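Local coordinates for protein TbpB (PDB 3HOL) that probably binds host transferrin as the surface lipoprotein component of the bacterial receptor used to acquire iron, at residues Glu25-Tyr30 / Ile49-Asn54; Gln82-Gly87 / Ala243-Gly248; Val103-Asn108 / Phe258-Ala263; Gly124-Thr129 / His169-Gln174. All coordinates share one frame; numbering follows the deposited sequence.

Contact 1: residues Glu25-Tyr30 / Ile49-Asn54; sequences EPALGY and IEVITN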
loop_
_atom_site.group_PDB
_atom_site.type_symbol
_atom_site.label_atom_id
_atom_site.label_comp_id
_atom_site.label_asym_id
_atom_site.label_seq_id
_atom_site.Cartn_x
_atom_site.Cartn_y
_atom_site.Cartn_z
ATOM N N GLU A 25 -10.738 3.427 3.481
ATOM C CA GLU A 25 -9.382 3.092 3.927
ATOM C C GLU A 25 -8.777 2.030 3.003
ATOM O O GLU A 25 -9.460 1.080 2.640
ATOM C CB GLU A 25 -9.390 2.599 5.390
ATOM C CG GLU A 25 -9.661 3.741 6.436
ATOM C CD GLU A 25 -8.457 4.690 6.648
ATOM O OE1 GLU A 25 -7.335 4.356 6.189
ATOM O OE2 GLU A 25 -8.623 5.785 7.273
ATOM N N PRO A 26 -7.484 2.182 2.619
ATOM C CA PRO A 26 -6.830 1.183 1.794
ATOM C C PRO A 26 -6.546 -0.073 2.603
ATOM O O PRO A 26 -6.331 0.004 3.822
ATOM C CB PRO A 26 -5.527 1.891 1.363
ATOM C CG PRO A 26 -5.238 2.795 2.528
ATOM C CD PRO A 26 -6.618 3.346 2.841
ATOM N N ALA A 27 -6.581 -1.237 1.954
ATOM C CA ALA A 27 -6.164 -2.482 2.620
ATOM C C ALA A 27 -5.732 -3.490 1.565
ATOM O O ALA A 27 -6.048 -3.276 0.407
ATOM C CB ALA A 27 -7.336 -3.057 3.394
ATOM N N LEU A 28 -5.060 -4.592 1.936
ATOM C CA LEU A 28 -4.735 -5.584 0.911
ATOM C C LEU A 28 -6.024 -6.070 0.271
ATOM O O LEU A 28 -6.058 -6.377 -0.927
ATOM C CB LEU A 28 -3.886 -6.755 1.447
ATOM C CG LEU A 28 -2.455 -6.377 1.868
ATOM C CD1 LEU A 28 -1.682 -7.638 2.295
ATOM C CD2 LEU A 28 -1.713 -5.667 0.729
ATOM N N GLY A 29 -7.075 -6.178 1.082
ATOM C CA GLY A 29 -8.347 -6.703 0.583
ATOM C C GLY A 29 -9.470 -6.541 1.593
ATOM O O GLY A 29 -9.242 -6.050 2.712
ATOM N N TYR A 30 -10.685 -6.897 1.161
ATOM C CA TYR A 30 -11.859 -6.870 2.030
ATOM C C TYR A 30 -12.762 -8.056 1.746
ATOM O O TYR A 30 -12.846 -8.511 0.590
ATOM C CB TYR A 30 -12.670 -5.602 1.769
ATOM C CG TYR A 30 -12.027 -4.351 2.355
ATOM C CD1 TYR A 30 -12.142 -4.061 3.714
ATOM C CD2 TYR A 30 -11.275 -3.477 1.549
ATOM C CE1 TYR A 30 -11.565 -2.919 4.278
ATOM C CE2 TYR A 30 -10.694 -2.305 2.115
ATOM C CZ TYR A 30 -10.827 -2.057 3.464
ATOM O OH TYR A 30 -10.268 -0.922 4.016
ATOM N N ILE A 49 -18.201 -5.408 7.047
ATOM C CA ILE A 49 -17.135 -5.629 6.064
ATOM C C ILE A 49 -15.794 -5.799 6.809
ATOM O O ILE A 49 -15.502 -5.026 7.728
ATOM C CB ILE A 49 -17.061 -4.470 5.082
ATOM C CG1 ILE A 49 -18.401 -4.355 4.311
ATOM C CG2 ILE A 49 -15.910 -4.709 4.133
ATOM C CD1 ILE A 49 -18.636 -3.013 3.641
ATOM N N GLU A 50 -14.995 -6.795 6.437
ATOM C CA GLU A 50 -13.805 -7.117 7.215
ATOM C C GLU A 50 -12.575 -6.935 6.372
ATOM O O GLU A 50 -12.559 -7.286 5.168
ATOM C CB GLU A 50 -13.813 -8.576 7.642
ATOM C CG GLU A 50 -15.025 -9.054 8.380
ATOM C CD GLU A 50 -14.851 -10.504 8.835
ATOM O OE1 GLU A 50 -14.233 -11.306 8.093
ATOM O OE2 GLU A 50 -15.307 -10.830 9.955
ATOM N N VAL A 51 -11.530 -6.400 6.985
ATOM C CA VAL A 51 -10.258 -6.229 6.283
ATOM C C VAL A 51 -9.568 -7.574 6.072
ATOM O O VAL A 51 -9.614 -8.438 6.914
ATOM C CB VAL A 51 -9.306 -5.197 7.007
ATOM C CG1 VAL A 51 -9.205 -5.449 8.479
ATOM C CG2 VAL A 51 -7.918 -5.240 6.435
ATOM N N ILE A 52 -8.923 -7.743 4.928
ATOM C CA ILE A 52 -8.031 -8.868 4.714
ATOM C C ILE A 52 -6.562 -8.418 4.844
ATOM O O ILE A 52 -6.159 -7.422 4.211
ATOM C CB ILE A 52 -8.241 -9.458 3.295
ATOM C CG1 ILE A 52 -9.647 -10.049 3.189
ATOM C CG2 ILE A 52 -7.213 -10.551 3.014
ATOM C CD1 ILE A 52 -10.022 -10.647 1.806
ATOM N N THR A 53 -5.781 -9.174 5.619
ATOM C CA THR A 53 -4.338 -8.901 5.862
ATOM C C THR A 53 -3.393 -9.919 5.204
ATOM O O THR A 53 -2.175 -9.756 5.232
ATOM C CB THR A 53 -4.045 -8.843 7.395
ATOM O OG1 THR A 53 -4.342 -10.106 8.000
ATOM C CG2 THR A 53 -4.891 -7.791 8.057
ATOM N N ASN A 54 -3.965 -10.962 4.611
ATOM C CA ASN A 54 -3.261 -12.057 3.937
ATOM C C ASN A 54 -3.363 -11.766 2.422
ATOM O O ASN A 54 -4.476 -11.807 1.875
ATOM C CB ASN A 54 -3.975 -13.388 4.309
ATOM C CG ASN A 54 -3.421 -14.594 3.591
ATOM O OD1 ASN A 54 -2.455 -14.493 2.855
ATOM N ND2 ASN A 54 -4.034 -15.765 3.812
HETATM O O HOH W 1 -4.588 -5.179 4.722
#
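Tyr30, Ile52 and Leu28 carry this antiparallel pairing, in which Gly29 lies beside Ile52 in a hydrogen-bonded pair and Tyr30 beside Val51 in a non-hydrogen-bonded one. The Tyr30 ring leans along the second strand: its CD1 comes within 3.8 Å of Ile49 CG2, and its CE1 side passes Val51. Its far end is tethered within its own segment, OH donating to Glu25 O at 2.6 Å, with that oxygen in the plane of the ring; Lys249 adds a cation-pi contact. On the other face Ile52 sits over Gly29. With CG1 anti to the carbonyl carbon (chi1 -65°) and an extended chain, it brings CD1 to 3.7 Å from Tyr30 O. The backbone link is uneven: Ile52 N to Gly29 O is short and nearly straight (2.8 Å, 173°), whereas Gly29 N to Ile52 O is weak at 3.5 Å. Leu28 CB rests 3.6 Å from the same Ile52 O. A water takes the Leu28 N-H and donates to Ile52 O. Solvent thus bridges the strands where direct pairing fades; backbone bonds, Glu50 with Val31 included, hold edge strand 50-52 of a five-stranded antiparallel sheet to strand 29-33, and apolar contacts reinforce them.

Contact 2: residues Gln82-Gly87 / Ala243-Gly248; sequences QYVRSG and AEEMAG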
loop_
_atom_site.group_PDB
_atom_site.type_symbol
_atom_site.label_atom_id
_atom_site.label_comp_id
_atom_site.label_asym_id
_atom_site.label_seq_id
_atom_site.Cartn_x
_atom_site.Cartn_y
_atom_site.Cartn_z
ATOM N N GLN A 82 -1.612 -12.516 -11.414
ATOM C CA GLN A 82 -0.473 -12.789 -10.524
ATOM C C GLN A 82 -0.549 -12.096 -9.169
ATOM O O GLN A 82 0.081 -12.530 -8.195
ATOM C CB GLN A 82 0.836 -12.355 -11.213
ATOM C CG GLN A 82 1.107 -13.058 -12.539
ATOM C CD GLN A 82 2.366 -12.526 -13.142
ATOM O OE1 GLN A 82 2.319 -11.659 -14.006
ATOM N NE2 GLN A 82 3.505 -12.978 -12.639
ATOM N N TYR A 83 -1.306 -11.015 -9.074
ATOM C CA TYR A 83 -1.213 -10.158 -7.873
ATOM C C TYR A 83 -2.570 -9.902 -7.242
ATOM O O TYR A 83 -2.613 -9.353 -6.143
ATOM C CB TYR A 83 -0.608 -8.782 -8.256
ATOM C CG TYR A 83 0.775 -8.937 -8.829
ATOM C CD1 TYR A 83 1.844 -9.312 -7.991
ATOM C CD2 TYR A 83 1.031 -8.706 -10.186
ATOM C CE1 TYR A 83 3.144 -9.473 -8.482
ATOM C CE2 TYR A 83 2.332 -8.846 -10.703
ATOM C CZ TYR A 83 3.392 -9.237 -9.838
ATOM O OH TYR A 83 4.692 -9.393 -10.308
ATOM N N VAL A 84 -3.672 -10.221 -7.927
ATOM C CA VAL A 84 -4.998 -9.919 -7.350
ATOM C C VAL A 84 -5.950 -11.126 -7.456
ATOM O O VAL A 84 -5.715 -12.028 -8.252
ATOM C CB VAL A 84 -5.656 -8.669 -8.019
ATOM C CG1 VAL A 84 -4.759 -7.458 -7.908
ATOM C CG2 VAL A 84 -6.026 -8.924 -9.530
ATOM N N ARG A 85 -7.011 -11.149 -6.660
ATOM C CA ARG A 85 -8.072 -12.172 -6.840
ATOM C C ARG A 85 -9.353 -11.628 -6.247
ATOM O O ARG A 85 -9.348 -11.108 -5.126
ATOM C CB ARG A 85 -7.720 -13.494 -6.102
ATOM C CG ARG A 85 -8.758 -14.605 -6.339
ATOM C CD ARG A 85 -8.349 -15.945 -5.681
ATOM N NE ARG A 85 -9.278 -17.045 -6.049
ATOM C CZ ARG A 85 -9.083 -18.332 -5.751
ATOM N NH1 ARG A 85 -7.954 -18.710 -5.112
ATOM N NH2 ARG A 85 -9.990 -19.251 -6.128
ATOM N N SER A 86 -10.453 -11.755 -6.965
ATOM C CA SER A 86 -11.747 -11.444 -6.385
ATOM C C SER A 86 -12.699 -12.610 -6.697
ATOM O O SER A 86 -12.434 -13.453 -7.589
ATOM C CB SER A 86 -12.259 -10.105 -6.943
ATOM O OG SER A 86 -12.409 -10.216 -8.361
ATOM N N GLY A 87 -13.791 -12.709 -5.953
ATOM C CA GLY A 87 -14.751 -13.805 -6.207
ATOM C C GLY A 87 -15.659 -14.040 -5.020
ATOM O O GLY A 87 -16.035 -13.096 -4.307
ATOM N N ALA A 243 1.910 -1.829 -11.065
ATOM C CA ALA A 243 0.453 -1.685 -11.314
ATOM C C ALA A 243 -0.031 -2.554 -12.514
ATOM O O ALA A 243 -0.914 -2.163 -13.278
ATOM C CB ALA A 243 0.066 -0.189 -11.487
ATOM N N GLU A 244 0.559 -3.742 -12.645
ATOM C CA GLU A 244 0.124 -4.710 -13.633
ATOM C C GLU A 244 -1.379 -5.046 -13.514
ATOM O O GLU A 244 -2.001 -5.319 -14.499
ATOM C CB GLU A 244 0.929 -6.007 -13.485
ATOM C CG GLU A 244 2.430 -5.867 -13.900
ATOM C CD GLU A 244 3.383 -5.514 -12.777
ATOM O OE1 GLU A 244 3.038 -4.863 -11.761
ATOM O OE2 GLU A 244 4.556 -5.853 -12.929
ATOM N N GLU A 245 -1.935 -5.004 -12.301
ATOM C CA GLU A 245 -3.290 -5.498 -12.048
ATOM C C GLU A 245 -3.980 -4.541 -11.067
ATOM O O GLU A 245 -3.314 -3.646 -10.472
ATOM C CB GLU A 245 -3.228 -6.934 -11.466
ATOM C CG GLU A 245 -2.684 -7.955 -12.535
ATOM C CD GLU A 245 -2.411 -9.305 -11.966
ATOM O OE1 GLU A 245 -2.868 -9.616 -10.844
ATOM O OE2 GLU A 245 -1.709 -10.061 -12.629
ATOM N N MET A 246 -5.304 -4.685 -10.936
ATOM C CA MET A 246 -6.065 -3.809 -10.043
ATOM C C MET A 246 -7.219 -4.611 -9.451
ATOM O O MET A 246 -7.692 -5.595 -10.053
ATOM C CB MET A 246 -6.574 -2.558 -10.791
ATOM C CG MET A 246 -7.469 -2.932 -11.996
ATOM S SD MET A 246 -8.213 -1.473 -12.792
ATOM C CE MET A 246 -9.637 -1.134 -11.655
ATOM N N ALA A 247 -7.678 -4.211 -8.264
ATOM C CA ALA A 247 -8.809 -4.895 -7.633
ATOM C C ALA A 247 -9.468 -3.885 -6.716
ATOM O O ALA A 247 -8.826 -2.890 -6.292
ATOM C CB ALA A 247 -8.332 -6.136 -6.848
ATOM N N GLY A 248 -10.742 -4.084 -6.442
ATOM C CA GLY A 248 -11.424 -3.160 -5.509
ATOM C C GLY A 248 -12.864 -3.500 -5.282
ATOM O O GLY A 248 -13.326 -4.610 -5.617
HETATM O O HOH W 2 0.220 -9.466 -14.246
HETATM O O HOH W 3 5.300 -8.294 -12.470
#
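The Glu245 side chain reaches from segment 243-248 to the residues leading into strand 84-87 and holds consecutive backbone amides with its carboxylate. CG stands anti to the carbonyl carbon (chi1 -67°) and the chain runs on extended, which carries both oxygens up to the loop before the strand. OE2 takes Gln82 N at 2.7 Å through its syn lone pair, in a nearly straight bond (169°). OE1 is met on its syn side by Tyr83 N, also at 2.7 Å but 34° out of the carboxylate plane, and accepts a weak third bond from Val84 N at 3.1 Å. A water donates to Glu245 OE2 and to Gln82 OE1. Glu244 and Glu245 form a classic beta bulge opposite Tyr239, and both point toward segment 82-87. The bent Glu244 side chain brings CD to 4.1 Å from Tyr83 CE2; a second water links Glu244 OE2 with Tyr83 OH, while OE1 of Glu244 accepts from Lys242 N. Farther along, Val84 straddles the neighbouring side chains: CB meets Ala247 CB at 3.9 Å and CG2 lies 3.5 Å from Glu245 OE1. The converging N-H groups would favour a charged carboxylate, which pins the approach to one sheet's strand to another sheet.

Contact 3: residues Val103-Asn108 / Phe258-Ala263; sequences VYYKGN and FAVFSA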
loop_
_atom_site.group_PDB
_atom_site.type_symbol
_atom_site.label_atom_id
_atom_site.label_comp_id
_atom_site.label_asym_id
_atom_site.label_seq_id
_atom_site.Cartn_x
_atom_site.Cartn_y
_atom_site.Cartn_z
ATOM N N VAL A 103 -18.189 -12.747 -0.146
ATOM C CA VAL A 103 -17.706 -12.097 -1.396
ATOM C C VAL A 103 -16.482 -11.264 -0.980
ATOM O O VAL A 103 -16.500 -10.592 0.088
ATOM C CB VAL A 103 -18.822 -11.236 -2.040
ATOM C CG1 VAL A 103 -18.329 -10.510 -3.342
ATOM C CG2 VAL A 103 -20.086 -12.135 -2.368
ATOM N N TYR A 104 -15.421 -11.299 -1.792
ATOM C CA TYR A 104 -14.148 -10.660 -1.402
ATOM C C TYR A 104 -13.309 -10.175 -2.596
ATOM O O TYR A 104 -13.522 -10.585 -3.762
ATOM C CB TYR A 104 -13.320 -11.665 -0.596
ATOM C CG TYR A 104 -12.756 -12.758 -1.479
ATOM C CD1 TYR A 104 -11.448 -12.659 -1.993
ATOM C CD2 TYR A 104 -13.538 -13.841 -1.863
ATOM C CE1 TYR A 104 -10.948 -13.620 -2.855
ATOM C CE2 TYR A 104 -13.036 -14.814 -2.698
ATOM C CZ TYR A 104 -11.744 -14.677 -3.209
ATOM O OH TYR A 104 -11.224 -15.629 -4.050
ATOM N N TYR A 105 -12.372 -9.281 -2.321
ATOM C CA TYR A 105 -11.190 -9.148 -3.204
ATOM C C TYR A 105 -9.967 -9.094 -2.342
ATOM O O TYR A 105 -10.040 -8.667 -1.174
ATOM C CB TYR A 105 -11.250 -7.886 -4.066
ATOM C CG TYR A 105 -10.799 -6.580 -3.379
ATOM C CD1 TYR A 105 -9.465 -6.127 -3.473
ATOM C CD2 TYR A 105 -11.724 -5.772 -2.709
ATOM C CE1 TYR A 105 -9.044 -4.922 -2.842
ATOM C CE2 TYR A 105 -11.332 -4.539 -2.106
ATOM C CZ TYR A 105 -9.977 -4.130 -2.204
ATOM O OH TYR A 105 -9.569 -2.972 -1.618
ATOM N N LYS A 106 -8.818 -9.447 -2.934
ATOM C CA LYS A 106 -7.548 -9.197 -2.288
ATOM C C LYS A 106 -6.438 -9.070 -3.320
ATOM O O LYS A 106 -6.622 -9.409 -4.508
ATOM C CB LYS A 106 -7.215 -10.337 -1.319
ATOM C CG LYS A 106 -7.125 -11.715 -2.055
ATOM C CD LYS A 106 -6.301 -12.746 -1.284
ATOM C CE LYS A 106 -6.993 -13.268 -0.081
ATOM N NZ LYS A 106 -6.049 -14.119 0.753
ATOM N N GLY A 107 -5.306 -8.555 -2.861
ATOM C CA GLY A 107 -4.093 -8.430 -3.681
ATOM C C GLY A 107 -2.831 -8.450 -2.844
ATOM O O GLY A 107 -2.872 -8.242 -1.623
ATOM N N ASN A 108 -1.687 -8.671 -3.495
ATOM C CA ASN A 108 -0.418 -8.488 -2.814
ATOM C C ASN A 108 0.476 -7.605 -3.670
ATOM O O ASN A 108 0.164 -7.354 -4.841
ATOM C CB ASN A 108 0.278 -9.843 -2.568
ATOM C CG ASN A 108 0.531 -10.605 -3.852
ATOM O OD1 ASN A 108 1.348 -10.207 -4.665
ATOM N ND2 ASN A 108 -0.189 -11.720 -4.040
ATOM N N PHE A 258 -22.981 -5.106 -2.479
ATOM C CA PHE A 258 -21.532 -5.053 -2.275
ATOM C C PHE A 258 -20.930 -5.688 -3.497
ATOM O O PHE A 258 -21.199 -6.844 -3.782
ATOM C CB PHE A 258 -21.183 -5.852 -1.012
ATOM C CG PHE A 258 -19.705 -5.954 -0.679
ATOM C CD1 PHE A 258 -19.093 -5.018 0.177
ATOM C CD2 PHE A 258 -18.943 -7.061 -1.108
ATOM C CE1 PHE A 258 -17.766 -5.164 0.574
ATOM C CE2 PHE A 258 -17.603 -7.205 -0.744
ATOM C CZ PHE A 258 -17.011 -6.265 0.108
ATOM N N ALA A 259 -20.134 -4.925 -4.236
ATOM C CA ALA A 259 -19.544 -5.398 -5.468
ATOM C C ALA A 259 -18.025 -5.448 -5.340
ATOM O O ALA A 259 -17.432 -4.628 -4.669
ATOM C CB ALA A 259 -19.953 -4.436 -6.625
ATOM N N VAL A 260 -17.388 -6.409 -5.985
ATOM C CA VAL A 260 -15.922 -6.516 -6.020
ATOM C C VAL A 260 -15.478 -6.717 -7.463
ATOM O O VAL A 260 -16.268 -7.129 -8.296
ATOM C CB VAL A 260 -15.349 -7.731 -5.183
ATOM C CG1 VAL A 260 -15.647 -7.578 -3.669
ATOM C CG2 VAL A 260 -15.946 -9.108 -5.685
ATOM N N PHE A 261 -14.208 -6.435 -7.759
ATOM C CA PHE A 261 -13.729 -6.596 -9.136
ATOM C C PHE A 261 -12.231 -6.780 -9.127
ATOM O O PHE A 261 -11.559 -6.435 -8.166
ATOM C CB PHE A 261 -14.150 -5.391 -10.020
ATOM C CG PHE A 261 -13.871 -4.047 -9.394
ATOM C CD1 PHE A 261 -12.633 -3.422 -9.543
ATOM C CD2 PHE A 261 -14.860 -3.389 -8.678
ATOM C CE1 PHE A 261 -12.374 -2.177 -8.954
ATOM C CE2 PHE A 261 -14.603 -2.142 -8.075
ATOM C CZ PHE A 261 -13.358 -1.544 -8.221
ATOM N N SER A 262 -11.729 -7.423 -10.171
ATOM C CA SER A 262 -10.282 -7.512 -10.400
ATOM C C SER A 262 -10.038 -7.601 -11.924
ATOM O O SER A 262 -10.885 -8.089 -12.687
ATOM C CB SER A 262 -9.705 -8.749 -9.673
ATOM O OG SER A 262 -10.361 -9.942 -10.099
ATOM N N ALA A 263 -8.878 -7.115 -12.366
ATOM C CA ALA A 263 -8.611 -6.982 -13.781
ATOM C C ALA A 263 -7.107 -6.781 -13.981
ATOM O O ALA A 263 -6.401 -6.433 -13.060
ATOM C CB ALA A 263 -9.375 -5.788 -14.340
#
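Val103 and Tyr105 of one strand close on Val260 of the other, and Phe258 packs on Val103, where two strands of different sheets pass at 35°, their axes 6.6 Å apart at the nearest point. Aliphatic packing comes first. Val103 points CG1 anti to its backbone N (chi1 179°), and this methyl meets Val260 CG2 at 3.6 Å, the two side chains crossing obliquely. Val260 CB also lies 4.3 Å from Tyr105 CB. Aliphatic groups against aromatic rings make the next group: Val260 CG1 approaches the Tyr105 ring at the edge, near the ring plane, and Phe258 swings its ring alongside Val103, CD2 standing 4.2 Å from Val103 CG1. The third kind is apolar carbon against backbone carbonyls. Val260 CG2 presses to 3.4 Å from Tyr104 O, and Phe258 CE2 lies 3.7 Å from Val103 O. No hydrogen bond joins the two segments; each backbone bonds within its own sheet instead. A nearby polar partner is Arg206, which gives Tyr105 OH a weak bond. Such side-chain interleaving is sheet-on-sheet packing, a five-stranded antiparallel sheet lying against the wall of the curled sheet that includes strand 257-265, consistent with a handle domain docked on the N-lobe barrel of a transferrin-binding protein B.

Contact 4: residues Gly124-Thr129 / His169-Gln174; sequences GSWDFT and HKYTSQ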
loop_
_atom_site.group_PDB
_atom_site.type_symbol
_atom_site.label_atom_id
_atom_site.label_comp_id
_atom_site.label_asym_id
_atom_site.label_seq_id
_atom_site.Cartn_x
_atom_site.Cartn_y
_atom_site.Cartn_z
ATOM N N GLY A 124 -11.246 -7.710 -16.783
ATOM C CA GLY A 124 -11.434 -8.785 -15.804
ATOM C C GLY A 124 -12.903 -9.044 -15.509
ATOM O O GLY A 124 -13.732 -9.026 -16.422
ATOM N N SER A 125 -13.227 -9.343 -14.239
ATOM C CA SER A 125 -14.596 -9.707 -13.876
ATOM C C SER A 125 -15.053 -8.870 -12.711
ATOM O O SER A 125 -14.300 -8.066 -12.188
ATOM C CB SER A 125 -14.687 -11.176 -13.442
ATOM O OG SER A 125 -13.914 -11.392 -12.249
ATOM N N TRP A 126 -16.313 -9.042 -12.331
ATOM C CA TRP A 126 -16.779 -8.467 -11.081
ATOM C C TRP A 126 -17.753 -9.498 -10.491
ATOM O O TRP A 126 -18.154 -10.433 -11.194
ATOM C CB TRP A 126 -17.393 -7.080 -11.281
ATOM C CG TRP A 126 -18.697 -6.997 -12.140
ATOM C CD1 TRP A 126 -18.806 -7.127 -13.516
ATOM C CD2 TRP A 126 -20.013 -6.700 -11.666
ATOM N NE1 TRP A 126 -20.128 -6.964 -13.907
ATOM C CE2 TRP A 126 -20.882 -6.705 -12.790
ATOM C CE3 TRP A 126 -20.553 -6.466 -10.392
ATOM C CZ2 TRP A 126 -22.250 -6.479 -12.680
ATOM C CZ3 TRP A 126 -21.933 -6.228 -10.278
ATOM C CH2 TRP A 126 -22.766 -6.241 -11.431
ATOM N N ASP A 127 -18.041 -9.356 -9.198
ATOM C CA ASP A 127 -18.904 -10.242 -8.444
ATOM C C ASP A 127 -19.609 -9.366 -7.412
ATOM O O ASP A 127 -19.197 -8.217 -7.198
ATOM C CB ASP A 127 -18.043 -11.307 -7.738
ATOM C CG ASP A 127 -17.604 -12.410 -8.703
ATOM O OD1 ASP A 127 -18.483 -13.186 -9.100
ATOM O OD2 ASP A 127 -16.387 -12.477 -9.034
ATOM N N PHE A 128 -20.639 -9.901 -6.756
ATOM C CA PHE A 128 -21.451 -9.103 -5.849
ATOM C C PHE A 128 -22.235 -9.993 -4.936
ATOM O O PHE A 128 -22.443 -11.196 -5.230
ATOM C CB PHE A 128 -22.475 -8.196 -6.603
ATOM C CG PHE A 128 -23.480 -8.965 -7.470
ATOM C CD1 PHE A 128 -24.683 -9.436 -6.933
ATOM C CD2 PHE A 128 -23.238 -9.180 -8.826
ATOM C CE1 PHE A 128 -25.599 -10.155 -7.738
ATOM C CE2 PHE A 128 -24.140 -9.894 -9.620
ATOM C CZ PHE A 128 -25.326 -10.374 -9.062
ATOM N N THR A 129 -22.705 -9.380 -3.846
ATOM C CA THR A 129 -23.834 -9.960 -3.097
ATOM C C THR A 129 -24.866 -8.862 -2.867
ATOM O O THR A 129 -24.488 -7.711 -2.601
ATOM C CB THR A 129 -23.434 -10.658 -1.748
ATOM O OG1 THR A 129 -24.629 -11.072 -1.054
ATOM C CG2 THR A 129 -22.587 -9.722 -0.789
ATOM N N HIS A 169 -26.095 -14.991 -17.564
ATOM C CA HIS A 169 -25.334 -13.946 -16.852
ATOM C C HIS A 169 -23.847 -14.209 -16.889
ATOM O O HIS A 169 -23.401 -15.325 -16.604
ATOM C CB HIS A 169 -25.832 -13.856 -15.423
ATOM C CG HIS A 169 -27.257 -13.417 -15.343
ATOM N ND1 HIS A 169 -28.304 -14.293 -15.116
ATOM C CD2 HIS A 169 -27.822 -12.210 -15.568
ATOM C CE1 HIS A 169 -29.450 -13.633 -15.167
ATOM N NE2 HIS A 169 -29.190 -12.371 -15.457
ATOM N N LYS A 170 -23.076 -13.186 -17.267
ATOM C CA LYS A 170 -21.633 -13.245 -17.177
ATOM C C LYS A 170 -21.158 -11.847 -16.790
ATOM O O LYS A 170 -21.359 -10.881 -17.546
ATOM C CB LYS A 170 -21.019 -13.639 -18.502
ATOM C CG LYS A 170 -19.600 -14.183 -18.328
ATOM C CD LYS A 170 -18.710 -13.881 -19.594
ATOM C CE LYS A 170 -17.358 -14.611 -19.573
ATOM N NZ LYS A 170 -16.697 -14.384 -18.268
ATOM N N TYR A 171 -20.584 -11.733 -15.601
ATOM C CA TYR A 171 -20.251 -10.419 -15.072
ATOM C C TYR A 171 -18.806 -10.045 -15.366
ATOM O O TYR A 171 -17.856 -10.562 -14.743
ATOM C CB TYR A 171 -20.496 -10.419 -13.565
ATOM C CG TYR A 171 -21.906 -10.861 -13.245
ATOM C CD1 TYR A 171 -22.993 -10.031 -13.518
ATOM C CD2 TYR A 171 -22.148 -12.122 -12.706
ATOM C CE1 TYR A 171 -24.290 -10.438 -13.228
ATOM C CE2 TYR A 171 -23.443 -12.550 -12.396
ATOM C CZ TYR A 171 -24.511 -11.716 -12.670
ATOM O OH TYR A 171 -25.791 -12.159 -12.361
ATOM N N THR A 172 -18.627 -9.124 -16.295
ATOM C CA THR A 172 -17.279 -8.798 -16.776
ATOM C C THR A 172 -16.977 -7.323 -16.533
ATOM O O THR A 172 -17.905 -6.477 -16.500
ATOM C CB THR A 172 -17.166 -9.039 -18.318
ATOM O OG1 THR A 172 -18.152 -8.240 -18.990
ATOM C CG2 THR A 172 -17.406 -10.546 -18.644
ATOM N N SER A 173 -15.694 -7.003 -16.356
ATOM C CA SER A 173 -15.334 -5.641 -16.046
ATOM C C SER A 173 -14.269 -5.142 -17.016
ATOM O O SER A 173 -13.437 -5.921 -17.510
ATOM C CB SER A 173 -14.820 -5.564 -14.608
ATOM O OG SER A 173 -13.624 -6.295 -14.504
ATOM N N GLN A 174 -14.280 -3.837 -17.257
ATOM C CA GLN A 174 -13.283 -3.190 -18.072
ATOM C C GLN A 174 -13.050 -1.777 -17.540
ATOM O O GLN A 174 -14.007 -1.057 -17.240
ATOM C CB GLN A 174 -13.692 -3.200 -19.561
ATOM C CG GLN A 174 -12.661 -2.562 -20.502
ATOM C CD GLN A 174 -12.983 -2.716 -21.987
ATOM O OE1 GLN A 174 -13.363 -3.789 -22.439
ATOM N NE2 GLN A 174 -12.820 -1.626 -22.756
#
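Gly124 and Ser173 form an antiparallel hydrogen-bonded pair, with Gly124 N to Ser173 O at 2.9 Å and Ser173 N to Gly124 O at 2.8 Å, followed by a non-hydrogen-bonded pair of Ser125 with Thr172 and a longer bond from Trp126 N to Tyr171 O at 3.2 Å, while the strand axes splay to 125°. The Ser173 hydroxyl adds a side-chain tie, OG donating to Ser125 O at 3.0 Å from well above the carbonyl plane. Beyond it the side chains of Trp126, Tyr171 and Phe128 make an aromatic cluster. Tyr171 CB sits over one face of the indole, 3.7 Å from the centroid of the five-membered ring, a CH-pi contact. Its ring then presents an edge to the face of the indole six-membered ring, with the planes at 74°. The third ring repeats the T-shape with the roles changed: Phe128 turns its edge to the face of Tyr171, CE2 coming to 3.6 Å from CZ with the planes at 85°. At the indole's edge, Trp126 CD1 lies 3.2 Å from Thr172 O, while NE1 is bonded to Ser189 O on the adjoining strand 183-190. Phe128 also meets Phe227 edge-to-face. Where the antiparallel ladder opens, aromatic edges and faces thus take over the joining of the two strands, and the indole N-H, within this largely apolar cluster, is satisfied by a backbone carbonyl of the barrel.

Overall arrangement
Contacts 2 and 3 lie closest, their centres 7 Å apart, and join the same two sheets: strands 84-91 and 101-107 are neighbours in one, 245-251 and 257-265 in the other. Ser86 OG and Ser262 OG, 2.7 Å apart, tie them across the interface. Contact 1 extends the first sheet outward, with its centre 10 Å from that of contact 3 and Tyr30 N 3.0 Å from Tyr105 O. Contact 4 continues the second sheet on the other side of strand 257-265, where Val260 N lies 2.8 Å from Asp127 O. Contacts 1 and 4 do not touch; their centres are 20 Å apart. Together the four run from an edge strand of the five-stranded sheet, 50-52, into the barrel wall.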